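Local coordinates for TetR-family transcriptional regulator (Streptomyces coelicolor A3, PDB 2QIB), which probably binds operator DNA through a helix-turn-helix domain as a TetR-family regulator of transcription, at residues E198-G201 and A202-R206; G215-G218 and D219-R223; Y53-G56 and K57-Y61. One frame throughout, in Å; residues are numbered along the deposited sequence.

In the fold
All three interactions are local, between residues a few positions apart in one continuous stretch, and they sit on opposite sides of the centre of a mainly helical chain. Interactions 1 and 2 belong to the consecutive helices 198-209 and 216-228; their centres lie about 19 Å apart, their nearest atoms about 7 Å, and both reach the second subunit. Interaction 3 runs from the end of the predicted helix-turn-helix into helix 57-75, its centre about 48 Å from interaction 1's and about 50 Å from interaction 2's. One end thus carries the probable DNA-reading element, the other faces the partner subunit. The Phe217 side chain lies about 4 Å from hexaethylene glycol, probably from the crystallisation liquor.

Interaction 1. Residues E198-G201 and A202-R206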
loop_
_atom_site.group_PDB
_atom_site.type_symbol
_atom_site.label_atom_id
_atom_site.label_comp_id
_atom_site.label_asym_id
_atom_site.label_seq_id
_atom_site.Cartn_x
_atom_site.Cartn_y
_atom_site.Cartn_z
ATOM N N GLU A 198 9.753 22.321 -9.354
ATOM C CA GLU A 198 10.737 22.395 -10.433
ATOM C C GLU A 198 11.850 21.372 -10.255
ATOM O O GLU A 198 12.325 20.796 -11.230
ATOM C CB GLU A 198 11.319 23.814 -10.543
ATOM C CG GLU A 198 10.280 24.892 -10.889
ATOM C CD GLU A 198 9.907 24.937 -12.371
ATOM O OE1 GLU A 198 10.516 24.195 -13.180
ATOM O OE2 GLU A 198 9.008 25.737 -12.732
ATOM N N GLU A 199 12.264 21.148 -9.010
ATOM C CA GLU A 199 13.295 20.159 -8.728
ATOM C C GLU A 199 12.810 18.756 -9.171
ATOM O O GLU A 199 13.534 18.003 -9.853
ATOM C CB GLU A 199 13.684 20.229 -7.241
ATOM C CG GLU A 199 14.950 19.477 -6.857
ATOM C CD GLU A 199 15.238 19.529 -5.355
ATOM O OE1 GLU A 199 14.313 19.791 -4.545
ATOM O OE2 GLU A 199 16.406 19.286 -4.975
HETATM N N MSE A 200 11.562 18.431 -8.831
HETATM C CA MSE A 200 10.919 17.221 -9.329
HETATM C C MSE A 200 10.820 17.206 -10.872
HETATM O O MSE A 200 11.129 16.194 -11.508
HETATM C CB MSE A 200 9.536 17.075 -8.668
HETATM C CG MSE A 200 8.956 15.692 -8.699
HETATM SE SE MSE A 200 10.097 14.292 -7.838
HETATM C CE MSE A 200 9.952 13.121 -9.296
ATOM N N GLY A 201 10.413 18.331 -11.466
ATOM C CA GLY A 201 10.315 18.449 -12.927
ATOM C C GLY A 201 11.629 18.123 -13.629
ATOM O O GLY A 201 11.658 17.419 -14.629
ATOM N N ALA A 202 12.728 18.621 -13.080
ATOM C CA ALA A 202 14.024 18.411 -13.695
ATOM C C ALA A 202 14.424 16.940 -13.647
ATOM O O ALA A 202 14.974 16.416 -14.622
ATOM C CB ALA A 202 15.082 19.295 -13.034
ATOM N N LEU A 203 14.129 16.264 -12.531
ATOM C CA LEU A 203 14.493 14.865 -12.410
ATOM C C LEU A 203 13.701 14.049 -13.433
ATOM O O LEU A 203 14.257 13.206 -14.122
ATOM C CB LEU A 203 14.233 14.325 -10.993
ATOM C CG LEU A 203 14.379 12.819 -10.815
ATOM C CD1 LEU A 203 15.780 12.326 -11.170
ATOM C CD2 LEU A 203 14.044 12.473 -9.359
ATOM N N VAL A 204 12.393 14.290 -13.512
ATOM C CA VAL A 204 11.530 13.525 -14.403
ATOM C C VAL A 204 11.905 13.732 -15.878
ATOM O O VAL A 204 11.939 12.784 -16.679
ATOM C CB VAL A 204 10.031 13.862 -14.133
ATOM C CG1 VAL A 204 9.125 13.024 -14.989
ATOM C CG2 VAL A 204 9.723 13.604 -12.682
ATOM N N ARG A 205 12.223 14.970 -16.244
ATOM C CA ARG A 205 12.703 15.211 -17.600
ATOM C C ARG A 205 13.951 14.395 -17.918
ATOM O O ARG A 205 14.041 13.811 -18.996
ATOM C CB ARG A 205 12.953 16.704 -17.849
ATOM C CG ARG A 205 11.669 17.497 -17.980
ATOM C CD ARG A 205 11.909 18.921 -18.526
ATOM N NE ARG A 205 12.773 19.723 -17.643
ATOM C CZ ARG A 205 12.357 20.428 -16.587
ATOM N NH1 ARG A 205 11.070 20.455 -16.244
ATOM N NH2 ARG A 205 13.233 21.116 -15.862
ATOM N N ARG A 206 14.893 14.349 -16.974
ATOM C CA ARG A 206 16.139 13.604 -17.138
ATOM C C ARG A 206 15.871 12.101 -17.264
ATOM O O ARG A 206 16.402 11.442 -18.154
ATOM C CB ARG A 206 17.059 13.894 -15.962
ATOM C CG ARG A 206 18.394 13.211 -16.015
ATOM C CD ARG A 206 19.292 13.705 -14.882
ATOM N NE ARG A 206 18.850 13.298 -13.538
ATOM C CZ ARG A 206 18.874 12.042 -13.073
ATOM N NH1 ARG A 206 19.264 11.023 -13.833
ATOM N NH2 ARG A 206 18.480 11.794 -11.840
HETATM O O HOH W 1 13.231 23.049 -13.065
HETATM O O HOH W 2 11.236 21.927 -14.019
#
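Met200, a selenomethionine, sends CG anti to its backbone N (chi1 -160°) and then bends at its next two torsions, which carries CE forward along the helix to Val204. There CE meets Val204 CG2 at 3.4 Å, tighter than usual for two carbons, while Leu203 CD2 stands beside the same methyl at 4.1 Å. Val204 CG2 is also 3.2 Å from Met200 O, the carbonyl that accepts the i to i+4 bond from Val204 N.

The solvent-facing side of the helix illustrates a different principle: opposite charges joined through water. Arg205 folds back at chi3 (-61°), laying one guanidinium face over the carbonyl oxygen of Gly201, which lies off toward the rim of the group. Glu198 OE1 remains 4.9 Å from Arg205 NH1, and water 2 spans the interval, accepting from Arg205 NH1 at 2.7 Å and lying 2.5 Å from Glu198 OE1. Water 1 also contacts Glu198 OE1, but its bond from Arg205 NH2 is weak.

On the inner side, Met200 and Val204 pack on Met190 of helix 175-194, and Met200 and Leu203 touch Leu149 of helix 147-168, whereas Arg205 reaches Leu227 of the second subunit.

Interaction 2. Residues G215-G218 and D219-R223; sequences GPFG and DLVDR
The Phe217 ring receives Val221 CG2 over one face, a CH-pi contact with the methyl 3.9 Å from the ring centroid and displaced toward the rim. The approach is closest at Phe217 CE2, 3.6 Å from Val221 CG2. Leu220 CD2 comes obliquely to the same ring, more loosely. At the other flat group, the Arg223 guanidinium, Asp219 CG lies in plane at the edge.

The salt bridge formed there, i to i+4, runs from Arg223 NE to Asp219 OD2 at 2.9 Å, meeting the syn side of the oxygen but 32° out of the carboxylate plane; the companion bond to Asp219 OD1 is weak. Asp219 CG stands anti to the backbone N (chi1 -179°), a direction that also lets OD2 share water 3 with Pro216 O. That water donates to Asp219 OD2 at 2.6 Å and to Pro216 O at 3.1 Å, so OD2 is gripped by both an arginine N-H and a water.

Phe217 also packs on Ala187 of helix 175-194 and on Ser228 of the second subunit, while Arg223 NH1 bonds to Ala195 O of that subunit. Gly215 O accepts from Asp219 N at 3.0 Å, and Pro216 lies in the first turn, where backbone N-H groups have no helical carbonyl to bond, so proline's missing N-H costs nothing. The segment exemplifies a helix N-terminus, with Gly215 at the N-cap.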
loop_
_atom_site.group_PDB
_atom_site.type_symbol
_atom_site.label_atom_id
_atom_site.label_comp_id
_atom_site.label_asym_id
_atom_site.label_seq_id
_atom_site.Cartn_x
_atom_site.Cartn_y
_atom_site.Cartn_z
ATOM N N GLY A 215 10.360 3.905 -27.284
ATOM C CA GLY A 215 10.221 3.053 -26.092
ATOM C C GLY A 215 8.791 2.930 -25.588
ATOM O O GLY A 215 7.877 3.549 -26.151
ATOM N N PRO A 216 8.570 2.116 -24.530
ATOM C CA PRO A 216 7.260 1.969 -23.892
ATOM C C PRO A 216 6.620 3.250 -23.385
ATOM O O PRO A 216 5.387 3.360 -23.439
ATOM C CB PRO A 216 7.540 1.025 -22.704
ATOM C CG PRO A 216 8.755 0.274 -23.090
ATOM C CD PRO A 216 9.583 1.238 -23.903
ATOM N N PHE A 217 7.403 4.210 -22.888
ATOM C CA PHE A 217 6.802 5.441 -22.413
ATOM C C PHE A 217 6.194 6.144 -23.632
ATOM O O PHE A 217 5.075 6.676 -23.567
ATOM C CB PHE A 217 7.803 6.374 -21.707
ATOM C CG PHE A 217 7.176 7.645 -21.196
ATOM C CD1 PHE A 217 6.358 7.637 -20.070
ATOM C CD2 PHE A 217 7.382 8.861 -21.863
ATOM C CE1 PHE A 217 5.766 8.792 -19.609
ATOM C CE2 PHE A 217 6.786 10.025 -21.395
ATOM C CZ PHE A 217 5.991 10.001 -20.289
ATOM N N GLY A 218 6.963 6.123 -24.717
ATOM C CA GLY A 218 6.535 6.701 -26.002
ATOM C C GLY A 218 5.196 6.120 -26.409
ATOM O O GLY A 218 4.246 6.848 -26.775
ATOM N N ASP A 219 5.122 4.801 -26.343
ATOM C CA ASP A 219 3.907 4.090 -26.708
ATOM C C ASP A 219 2.751 4.401 -25.746
ATOM O O ASP A 219 1.619 4.597 -26.190
ATOM C CB ASP A 219 4.181 2.591 -26.810
ATOM C CG ASP A 219 2.947 1.806 -27.220
ATOM O OD1 ASP A 219 2.342 2.120 -28.271
ATOM O OD2 ASP A 219 2.589 0.879 -26.482
ATOM N N LEU A 220 3.027 4.497 -24.441
ATOM C CA LEU A 220 2.000 4.962 -23.507
ATOM C C LEU A 220 1.417 6.330 -23.868
ATOM O O LEU A 220 0.211 6.520 -23.879
ATOM C CB LEU A 220 2.538 4.993 -22.054
ATOM C CG LEU A 220 1.609 5.611 -20.990
ATOM C CD1 LEU A 220 0.396 4.690 -20.708
ATOM C CD2 LEU A 220 2.392 5.850 -19.713
ATOM N N VAL A 221 2.280 7.302 -24.145
ATOM C CA VAL A 221 1.808 8.640 -24.484
ATOM C C VAL A 221 0.978 8.572 -25.784
ATOM O O VAL A 221 -0.096 9.161 -25.831
ATOM C CB VAL A 221 2.999 9.616 -24.631
ATOM C CG1 VAL A 221 2.555 10.995 -25.181
ATOM C CG2 VAL A 221 3.731 9.720 -23.274
ATOM N N ASP A 222 1.453 7.796 -26.762
ATOM C CA ASP A 222 0.742 7.620 -28.058
ATOM C C ASP A 222 -0.666 7.082 -27.767
ATOM O O ASP A 222 -1.660 7.606 -28.292
ATOM C CB ASP A 222 1.468 6.632 -28.976
ATOM C CG ASP A 222 2.801 7.163 -29.514
ATOM O OD1 ASP A 222 3.114 8.341 -29.279
ATOM O OD2 ASP A 222 3.520 6.368 -30.165
ATOM N N ARG A 223 -0.728 6.033 -26.938
ATOM C CA ARG A 223 -2.022 5.428 -26.560
ATOM C C ARG A 223 -2.976 6.350 -25.806
ATOM O O ARG A 223 -4.205 6.321 -26.010
ATOM C CB ARG A 223 -1.786 4.143 -25.790
ATOM C CG ARG A 223 -1.283 3.033 -26.683
ATOM C CD ARG A 223 -0.740 1.941 -25.822
ATOM N NE ARG A 223 -0.272 0.829 -26.635
ATOM C CZ ARG A 223 -0.993 -0.253 -26.907
ATOM N NH1 ARG A 223 -2.243 -0.366 -26.454
ATOM N NH2 ARG A 223 -0.458 -1.220 -27.648
HETATM O O HOH W 3 3.962 0.719 -24.237
#

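Interaction 3. Residues Y53-G56 and K57-Y61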
loop_
_atom_site.group_PDB
_atom_site.type_symbol
_atom_site.label_atom_id
_atom_site.label_comp_id
_atom_site.label_asym_id
_atom_site.label_seq_id
_atom_site.Cartn_x
_atom_site.Cartn_y
_atom_site.Cartn_z
ATOM N N TYR A 53 16.204 -27.097 17.347
ATOM C CA TYR A 53 16.712 -26.007 16.487
ATOM C C TYR A 53 15.986 -24.683 16.648
ATOM O O TYR A 53 16.571 -23.598 16.494
ATOM C CB TYR A 53 16.661 -26.486 15.040
ATOM C CG TYR A 53 17.660 -27.576 14.763
ATOM C CD1 TYR A 53 18.969 -27.241 14.397
ATOM C CD2 TYR A 53 17.328 -28.930 14.858
ATOM C CE1 TYR A 53 19.911 -28.206 14.139
ATOM C CE2 TYR A 53 18.289 -29.922 14.617
ATOM C CZ TYR A 53 19.584 -29.530 14.241
ATOM O OH TYR A 53 20.578 -30.437 13.982
ATOM N N PHE A 54 14.696 -24.764 16.953
ATOM C CA PHE A 54 13.853 -23.582 17.139
ATOM C C PHE A 54 12.963 -23.794 18.362
ATOM O O PHE A 54 12.351 -24.850 18.484
ATOM C CB PHE A 54 13.021 -23.344 15.875
ATOM C CG PHE A 54 13.871 -23.104 14.668
ATOM C CD1 PHE A 54 14.313 -21.818 14.366
ATOM C CD2 PHE A 54 14.296 -24.176 13.881
ATOM C CE1 PHE A 54 15.136 -21.595 13.275
ATOM C CE2 PHE A 54 15.127 -23.965 12.781
ATOM C CZ PHE A 54 15.546 -22.675 12.480
ATOM N N PRO A 55 12.909 -22.813 19.276
ATOM C CA PRO A 55 12.121 -23.000 20.520
ATOM C C PRO A 55 10.601 -22.910 20.351
ATOM O O PRO A 55 9.850 -23.247 21.276
ATOM C CB PRO A 55 12.609 -21.858 21.407
ATOM C CG PRO A 55 12.999 -20.774 20.434
ATOM C CD PRO A 55 13.625 -21.527 19.269
ATOM N N GLY A 56 10.140 -22.486 19.180
ATOM C CA GLY A 56 8.711 -22.483 18.898
ATOM C C GLY A 56 8.416 -22.175 17.438
ATOM O O GLY A 56 9.313 -21.847 16.646
ATOM N N LYS A 57 7.137 -22.280 17.101
ATOM C CA LYS A 57 6.682 -22.060 15.739
ATOM C C LYS A 57 7.041 -20.667 15.225
ATOM O O LYS A 57 7.500 -20.530 14.089
ATOM C CB LYS A 57 5.189 -22.330 15.667
ATOM C CG LYS A 57 4.609 -22.210 14.276
ATOM C CD LYS A 57 3.132 -22.573 14.340
ATOM C CE LYS A 57 2.467 -22.175 13.047
ATOM N NZ LYS A 57 1.061 -22.614 13.016
ATOM N N LEU A 58 6.871 -19.649 16.061
ATOM C CA LEU A 58 7.156 -18.274 15.618
ATOM C C LEU A 58 8.624 -18.077 15.209
ATOM O O LEU A 58 8.918 -17.422 14.194
ATOM C CB LEU A 58 6.718 -17.231 16.664
ATOM C CG LEU A 58 6.989 -15.754 16.304
ATOM C CD1 LEU A 58 6.281 -15.297 15.004
ATOM C CD2 LEU A 58 6.634 -14.851 17.480
ATOM N N SER A 59 9.553 -18.662 15.963
ATOM C CA SER A 59 10.962 -18.441 15.680
ATOM C C SER A 59 11.326 -19.084 14.329
ATOM O O SER A 59 12.108 -18.533 13.579
ATOM C CB SER A 59 11.824 -18.980 16.842
ATOM O OG SER A 59 11.740 -20.377 16.853
ATOM N N LEU A 60 10.698 -20.215 14.011
ATOM C CA LEU A 60 10.905 -20.896 12.729
ATOM C C LEU A 60 10.276 -20.096 11.593
ATOM O O LEU A 60 10.876 -19.912 10.524
ATOM C CB LEU A 60 10.314 -22.305 12.803
ATOM C CG LEU A 60 10.657 -23.290 11.673
ATOM C CD1 LEU A 60 12.102 -23.144 11.077
ATOM C CD2 LEU A 60 10.438 -24.676 12.170
ATOM N N TYR A 61 9.066 -19.599 11.838
ATOM C CA TYR A 61 8.392 -18.730 10.865
ATOM C C TYR A 61 9.268 -17.514 10.577
ATOM O O TYR A 61 9.434 -17.137 9.424
ATOM C CB TYR A 61 7.027 -18.269 11.391
ATOM C CG TYR A 61 6.263 -17.396 10.414
ATOM C CD1 TYR A 61 5.455 -17.957 9.406
ATOM C CD2 TYR A 61 6.353 -15.989 10.500
ATOM C CE1 TYR A 61 4.771 -17.143 8.496
ATOM C CE2 TYR A 61 5.673 -15.154 9.584
ATOM C CZ TYR A 61 4.879 -15.744 8.600
ATOM O OH TYR A 61 4.175 -14.938 7.714
#
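The backbone passes from an extended Phe54 through Pro55 to Gly56, extended at the N-cap position, then turns into helix 57-75, whose first turn brings Ser59 and Leu60 to the Gly56 carbonyl. Gly56 O gathers three donors: Ser59 OG at 2.8 Å, and weakly the backbone N-H groups of Ser59 and Leu60.

The serine hydroxyl takes the crowded position between its backbone N and carbonyl carbon (chi1 69°), which turns OG toward Gly56 O; it approaches 23° out of the carbonyl plane. Ser59 OG also lies 3.3 Å from Pro55 CD, 3.4 Å from Phe54 CB and near the plane of the Phe54 ring at its edge.

Over the face of the Phe54 ring comes Leu60 CD1, almost above its centre, 3.6 Å from the centroid and 14° off the normal, a CH-pi contact between side chains crossing at about a right angle. An alanine in place of Phe54 would remove the ring and is likely to leave Leu60 CD1 without its aromatic partner and the loop less firmly fixed on the helix.

Phe54 packs on Ile19 and Leu60 on Ala22, both of helix 11-28. Leu60 also meets Ile39 of helix 36-43, and Lys57 reaches past Ile36 of that helix to bond through NZ to Val34 O and Pro31 O, tying the start of helix 57-75 to the loop between helices 11-28 and 36-43.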